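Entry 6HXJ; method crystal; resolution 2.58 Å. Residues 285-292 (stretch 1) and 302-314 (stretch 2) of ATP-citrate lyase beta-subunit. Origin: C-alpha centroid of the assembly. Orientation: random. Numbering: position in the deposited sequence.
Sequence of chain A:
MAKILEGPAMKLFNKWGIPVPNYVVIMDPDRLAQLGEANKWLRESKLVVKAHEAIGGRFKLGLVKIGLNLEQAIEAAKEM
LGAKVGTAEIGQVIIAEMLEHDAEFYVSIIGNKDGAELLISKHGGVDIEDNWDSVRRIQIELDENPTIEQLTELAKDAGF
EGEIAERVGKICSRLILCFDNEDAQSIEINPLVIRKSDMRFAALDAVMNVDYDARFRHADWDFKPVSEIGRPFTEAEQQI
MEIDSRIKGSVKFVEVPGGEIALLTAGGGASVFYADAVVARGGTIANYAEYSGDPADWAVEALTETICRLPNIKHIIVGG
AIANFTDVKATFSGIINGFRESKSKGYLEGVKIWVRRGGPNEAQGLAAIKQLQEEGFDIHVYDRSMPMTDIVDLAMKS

Stretch 1 (285-292) IANYAEYS
Stretch 2 302-314: ALTETICRLPNIK

Strand 287-292 and helix 302-309 run nearly antiparallel, at 168° between their N-to-C directions, with axes 10.1 Å apart at closest approach. No hydrogen bond crosses between the stretches; apolar packing joins them, burying 303 Å² in total. Register is set by three distances: Ala 289 CA to Leu 303 CA, 7.9 Å; Asn 287 CA to Ile 307 CA, 7.7 Å; Ala 286 CA to Ile 313 CA, 6.8 Å.

The helix has phi/psi near -60/-45. Ala 302 faces out of reach, but its O accepts Thr 306 N (3.2 Å) and Thr 306 OG1 (2.7 Å). Leu 303, chi1 t and chi2 p, points toward the strand and gives up the largest area, 60 Å². Its CD2 lies 3.6 Å from Glu 290 O and 4.0 Å from Tyr 291 CB, while its CD1 is 4.4 Å from Ala 289 CB. Tyr 291 adopts chi1 p. The Glu 290 CB points away, so its contact is made through the backbone.

Glu 305 lies off the interface, its OE1 forming a salt bridge with Arg 309 NH2 (3.2 Å). One turn after Leu 303, Ile 307 leaves CA sideways, but chi1 m and chi2 t bring its end nearer: CD1 reaches Ala 289 CB at 3.6 Å, where the short alanine side chain accommodates close approach. Ile 307 CG1 also packs 3.9 Å from Asn 287 ND2.

The chain then leaves the helix. Leu 310 (phi/psi -56/137; chi1 m, chi2 t) sets CD1 3.3 Å from Asn 287 OD1. That buried amide, chi1 p, can sit against aliphatic groups because its OD1 and ND2 are hydrogen-bonded elsewhere in the structure. Asn 312 takes positive phi/psi, 44/56, before Ile 313 (-103/131; chi1 p, chi2 t) turns toward stretch 1, placing CG2 3.6 Å from Ala 286 CB.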

# COMPACT_ATOMS: atom_id res chain seq x y z
N ILE A 285 48.84 -8.81 -50.59
CA ILE A 285 47.87 -8.45 -49.54
C ILE A 285 48.11 -7.02 -49.06
O ILE A 285 49.26 -6.61 -48.84
CB ILE A 285 47.71 -9.47 -48.36
CG1 ILE A 285 49.01 -9.68 -47.55
CG2 ILE A 285 47.16 -10.80 -48.86
CD1 ILE A 285 48.82 -10.30 -46.16
N ALA A 286 47.03 -6.24 -48.98
CA ALA A 286 47.07 -4.85 -48.55
C ALA A 286 47.15 -4.85 -47.04
O ALA A 286 47.85 -4.01 -46.47
CB ALA A 286 45.82 -4.13 -49.02
N ASN A 287 46.46 -5.82 -46.39
CA ASN A 287 46.48 -5.94 -44.94
C ASN A 287 46.14 -7.34 -44.48
O ASN A 287 45.74 -8.18 -45.28
CB ASN A 287 45.44 -4.96 -44.32
CG ASN A 287 44.01 -5.32 -44.65
OD1 ASN A 287 43.52 -5.03 -45.75
ND2 ASN A 287 43.32 -6.00 -43.73
N TYR A 288 46.26 -7.55 -43.15
CA TYR A 288 45.75 -8.73 -42.46
C TYR A 288 44.68 -8.21 -41.46
O TYR A 288 44.99 -7.35 -40.64
CB TYR A 288 46.83 -9.56 -41.72
CG TYR A 288 46.21 -10.73 -40.99
CD1 TYR A 288 45.89 -11.92 -41.66
CD2 TYR A 288 45.85 -10.64 -39.64
CE1 TYR A 288 45.27 -12.99 -41.01
CE2 TYR A 288 45.20 -11.69 -38.99
CZ TYR A 288 44.92 -12.87 -39.67
OH TYR A 288 44.32 -13.93 -39.03
N ALA A 289 43.44 -8.69 -41.59
CA ALA A 289 42.36 -8.27 -40.71
C ALA A 289 41.54 -9.47 -40.32
O ALA A 289 41.08 -10.23 -41.17
CB ALA A 289 41.48 -7.22 -41.37
N GLU A 290 41.36 -9.64 -39.02
CA GLU A 290 40.57 -10.72 -38.45
C GLU A 290 39.54 -10.09 -37.51
O GLU A 290 39.83 -9.12 -36.82
CB GLU A 290 41.52 -11.64 -37.67
CG GLU A 290 40.86 -12.71 -36.81
CD GLU A 290 41.54 -12.94 -35.48
OE1 GLU A 290 40.84 -12.89 -34.45
OE2 GLU A 290 42.78 -13.17 -35.46
N TYR A 291 38.33 -10.63 -37.50
CA TYR A 291 37.23 -10.32 -36.57
C TYR A 291 36.48 -11.63 -36.18
O TYR A 291 36.09 -12.41 -37.06
CB TYR A 291 36.31 -9.18 -37.04
CG TYR A 291 35.37 -9.52 -38.18
CD1 TYR A 291 34.16 -10.19 -37.93
CD2 TYR A 291 35.66 -9.15 -39.49
CE1 TYR A 291 33.31 -10.54 -38.98
CE2 TYR A 291 34.80 -9.48 -40.54
CZ TYR A 291 33.63 -10.19 -40.28
OH TYR A 291 32.77 -10.51 -41.31
N SER A 292 36.41 -11.95 -34.90
CA SER A 292 35.81 -13.21 -34.48
C SER A 292 35.16 -13.08 -33.11
O SER A 292 35.26 -12.04 -32.46
CB SER A 292 36.88 -14.31 -34.47
OG SER A 292 37.98 -13.99 -33.63
N ALA A 302 34.40 -0.03 -37.21
CA ALA A 302 35.69 0.60 -36.97
C ALA A 302 36.76 -0.07 -37.85
O ALA A 302 37.54 0.62 -38.53
CB ALA A 302 36.06 0.48 -35.50
N LEU A 303 36.71 -1.44 -37.89
CA LEU A 303 37.63 -2.27 -38.68
C LEU A 303 37.44 -2.07 -40.18
O LEU A 303 38.43 -1.89 -40.89
CB LEU A 303 37.51 -3.75 -38.29
CG LEU A 303 38.64 -4.72 -38.77
CD1 LEU A 303 40.05 -4.14 -38.56
CD2 LEU A 303 38.55 -6.04 -38.06
N THR A 304 36.17 -2.07 -40.64
CA THR A 304 35.78 -1.85 -42.04
C THR A 304 36.32 -0.51 -42.50
O THR A 304 36.98 -0.47 -43.53
CB THR A 304 34.24 -1.93 -42.20
OG1 THR A 304 33.77 -3.17 -41.69
CG2 THR A 304 33.78 -1.77 -43.64
N GLU A 305 36.07 0.56 -41.72
CA GLU A 305 36.49 1.93 -42.00
C GLU A 305 38.00 2.04 -42.22
O GLU A 305 38.42 2.58 -43.24
CB GLU A 305 35.97 2.89 -40.92
CG GLU A 305 34.51 3.23 -41.19
CD GLU A 305 33.79 4.10 -40.18
OE1 GLU A 305 34.45 5.00 -39.58
OE2 GLU A 305 32.56 3.93 -40.02
N THR A 306 38.79 1.42 -41.33
CA THR A 306 40.26 1.36 -41.38
C THR A 306 40.75 0.74 -42.71
O THR A 306 41.67 1.27 -43.35
CB THR A 306 40.78 0.55 -40.16
OG1 THR A 306 40.20 1.04 -38.95
CG2 THR A 306 42.30 0.54 -40.04
N ILE A 307 40.12 -0.40 -43.12
CA ILE A 307 40.45 -1.16 -44.33
C ILE A 307 40.20 -0.33 -45.60
O ILE A 307 41.00 -0.36 -46.53
CB ILE A 307 39.75 -2.54 -44.31
CG1 ILE A 307 40.42 -3.41 -43.22
CG2 ILE A 307 39.85 -3.28 -45.67
CD1 ILE A 307 39.57 -4.40 -42.63
N CYS A 308 39.12 0.45 -45.60
CA CYS A 308 38.72 1.32 -46.71
C CYS A 308 39.68 2.51 -46.85
O CYS A 308 39.93 2.96 -47.98
CB CYS A 308 37.28 1.77 -46.53
SG CYS A 308 36.06 0.42 -46.40
N ARG A 309 40.21 3.02 -45.71
CA ARG A 309 41.16 4.14 -45.67
C ARG A 309 42.53 3.77 -46.31
O ARG A 309 43.26 4.67 -46.70
CB ARG A 309 41.34 4.65 -44.23
CG ARG A 309 40.17 5.47 -43.67
CD ARG A 309 40.30 5.69 -42.16
NE ARG A 309 39.00 5.90 -41.50
CZ ARG A 309 38.76 5.72 -40.20
NH1 ARG A 309 39.74 5.33 -39.38
NH2 ARG A 309 37.55 5.93 -39.70
N LEU A 310 42.85 2.46 -46.46
CA LEU A 310 44.11 1.92 -47.03
C LEU A 310 44.45 2.41 -48.46
O LEU A 310 43.56 2.48 -49.32
CB LEU A 310 44.13 0.38 -46.98
CG LEU A 310 44.30 -0.26 -45.60
CD1 LEU A 310 43.93 -1.72 -45.63
CD2 LEU A 310 45.71 -0.13 -45.08
N PRO A 311 45.75 2.75 -48.70
CA PRO A 311 46.15 3.25 -50.02
C PRO A 311 46.27 2.19 -51.10
O PRO A 311 46.72 1.05 -50.85
CB PRO A 311 47.50 3.92 -49.75
CG PRO A 311 48.08 3.17 -48.61
CD PRO A 311 46.91 2.72 -47.77
N ASN A 312 45.91 2.60 -52.34
CA ASN A 312 45.94 1.84 -53.59
C ASN A 312 45.40 0.39 -53.46
O ASN A 312 46.07 -0.60 -53.81
CB ASN A 312 47.33 1.89 -54.28
CG ASN A 312 48.54 1.79 -53.37
OD1 ASN A 312 48.93 0.70 -52.91
ND2 ASN A 312 49.18 2.93 -53.11
N ILE A 313 44.18 0.28 -52.99
CA ILE A 313 43.55 -1.03 -52.89
C ILE A 313 42.55 -1.20 -54.05
O ILE A 313 41.75 -0.31 -54.32
CB ILE A 313 42.97 -1.35 -51.49
CG1 ILE A 313 41.84 -0.40 -51.07
CG2 ILE A 313 44.09 -1.37 -50.45
CD1 ILE A 313 40.97 -0.92 -49.95
N LYS A 314 42.63 -2.33 -54.75
CA LYS A 314 41.76 -2.57 -55.91
C LYS A 314 40.50 -3.38 -55.57
O LYS A 314 39.43 -3.04 -56.09
CB LYS A 314 42.55 -3.20 -57.08
CG LYS A 314 43.41 -2.19 -57.84
CD LYS A 314 44.77 -2.75 -58.27
CE LYS A 314 45.01 -2.74 -59.77
NZ LYS A 314 45.20 -1.37 -60.31